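PDB 6N5U: protein SCO1 homolog 1, mitochondrial from Arabidopsis thaliana, which serves as a Sco-type metallochaperone of the inner mitochondrial membrane, binding copper for assembly of the CuA centre of cytochrome c oxidase. Local coordinates for the copper (I) ion site. Sequence-based numbering; all coordinates share one arbitrary frame.

The copper (I) ion site. Residues 36, 38-39, 42, 45-46, 131-132. With CU1 (copper (I) ion), chain B.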
loop_
_atom_site.group_PDB
_atom_site.type_symbol
_atom_site.label_atom_id
_atom_site.label_comp_id
_atom_site.label_asym_id
_atom_site.label_seq_id
_atom_site.Cartn_x
_atom_site.Cartn_y
_atom_site.Cartn_z
ATOM N N TYR A 36 1.030 -0.950 -0.749
ATOM C CA TYR A 36 2.004 0.101 -1.034
ATOM C C TYR A 36 2.319 0.776 0.285
ATOM O O TYR A 36 1.407 1.201 1.005
ATOM C CB TYR A 36 1.505 1.133 -2.104
ATOM C CG TYR A 36 2.452 2.305 -2.306
ATOM C CD1 TYR A 36 3.620 2.162 -3.051
ATOM C CD2 TYR A 36 2.227 3.528 -1.676
ATOM C CE1 TYR A 36 4.552 3.199 -3.149
ATOM C CE2 TYR A 36 3.151 4.574 -1.767
ATOM C CZ TYR A 36 4.307 4.410 -2.516
ATOM O OH TYR A 36 5.223 5.432 -2.627
ATOM N N GLY A 38 3.840 3.887 2.222
ATOM C CA GLY A 38 4.092 5.300 1.981
ATOM C C GLY A 38 3.833 6.180 3.179
ATOM O O GLY A 38 3.716 5.673 4.292
ATOM N N PHE A 39 3.772 7.512 2.955
ATOM C CA PHE A 39 3.500 8.561 3.956
ATOM C C PHE A 39 2.765 9.757 3.304
ATOM O O PHE A 39 3.169 10.197 2.232
ATOM C CB PHE A 39 4.756 8.960 4.755
ATOM C CG PHE A 39 5.789 9.876 4.139
ATOM C CD1 PHE A 39 6.758 9.377 3.277
ATOM C CD2 PHE A 39 5.890 11.206 4.542
ATOM C CE1 PHE A 39 7.734 10.222 2.736
ATOM C CE2 PHE A 39 6.878 12.047 4.014
ATOM C CZ PHE A 39 7.786 11.552 3.107
ATOM N N CYS A 42 4.430 12.972 1.661
ATOM C CA CYS A 42 5.398 12.732 0.598
ATOM C C CYS A 42 5.141 13.664 -0.566
ATOM O O CYS A 42 4.025 13.686 -1.107
ATOM C CB CYS A 42 5.391 11.272 0.166
ATOM S SG CYS A 42 6.809 10.783 -0.866
ATOM N N ILE A 45 6.958 11.140 -4.886
ATOM C CA ILE A 45 7.028 9.679 -5.001
ATOM C C ILE A 45 5.684 8.977 -4.716
ATOM O O ILE A 45 5.163 8.353 -5.640
ATOM C CB ILE A 45 8.186 9.094 -4.136
ATOM C CG1 ILE A 45 9.571 9.734 -4.476
ATOM C CG2 ILE A 45 8.232 7.561 -4.180
ATOM C CD1 ILE A 45 10.110 9.630 -5.977
ATOM N N CYS A 46 5.149 9.065 -3.458
ATOM C CA CYS A 46 3.883 8.431 -3.049
ATOM C C CYS A 46 2.700 8.891 -3.903
ATOM O O CYS A 46 2.061 8.000 -4.467
ATOM C CB CYS A 46 3.599 8.584 -1.554
ATOM S SG CYS A 46 4.791 7.746 -0.466
ATOM N N HIS A 131 12.054 5.839 2.508
ATOM C CA HIS A 131 11.552 4.463 2.541
ATOM C C HIS A 131 11.667 3.736 1.221
ATOM O O HIS A 131 11.979 4.343 0.190
ATOM C CB HIS A 131 10.084 4.442 3.028
ATOM C CG HIS A 131 9.145 5.166 2.100
ATOM N ND1 HIS A 131 8.465 4.498 1.097
ATOM C CD2 HIS A 131 8.847 6.482 2.029
ATOM C CE1 HIS A 131 7.738 5.418 0.493
ATOM N NE2 HIS A 131 7.936 6.627 1.029
ATOM N N SER A 132 11.391 2.423 1.269
ATOM C CA SER A 132 11.436 1.496 0.138
ATOM C C SER A 132 10.246 1.796 -0.769
ATOM O O SER A 132 9.121 1.924 -0.267
ATOM C CB SER A 132 11.341 0.056 0.637
ATOM O OG SER A 132 12.130 -0.214 1.783
HETATM CU CU CU1 B . 7.016 8.554 -0.333
#
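This is the copper site of a Sco protein: a CXXXC motif and a distant histidine on a thioredoxin-fold domain, the soluble copper-binding part of the longer membrane protein. The chain leaves strand 32-38 at Gly38, runs through a loop carrying Phe39 and Cys42, and enters helix 45-64, whose first turn holds Cys46. Both cysteines therefore present sulfur from one short stretch, Cys42 SG at 2.3 Å and Cys46 SG at 2.4 Å from the partly occupied CU1. Their side chains swing differently: in Cys42 the sulfur is anti to the backbone N (chi1 -166°), while in Cys46 it lies beside its own N (chi1 -64°).

Two backbone N-H groups donate to the sulfurs and are likely to steady the cysteine loop. Cys46 N, at the helix start, donates almost straight to Cys42 SG over 3.5 Å, and Phe39 N donates to Cys46 SG. These bonds, together with the helix N-terminus, would be expected to ease negative charge on the sulfurs.

His131 comes from the end of strand 127-131, far along the sequence. Its imidazole meets copper edge-on, the ion in the ring plane, with NE2 2.5 Å from CU1. The far nitrogen, ND1, donates to Ser132 O at 3.0 Å, approaching from above the carbonyl plane; this bond to the next residue would help fix the ring's rotation with NE2 towards the metal. The three protein ligands form a lopsided, T-like arrangement, with Cys42 SG and NE2 opening to 153° across the ion and Cys46 SG entering between them; further ligands may be unseen. An alanine in place of His131 would remove the imidazole ligand and would probably leave copper more weakly held by the cysteine loop.

The Phe39 ring rim leans obliquely over the metal, CE1 3.6 Å from CU1, and Cys42 CB packs under the same face, towards the rim. Ile45 brings aliphatic bulk near the ion, its CB 4.0 Å from CU1.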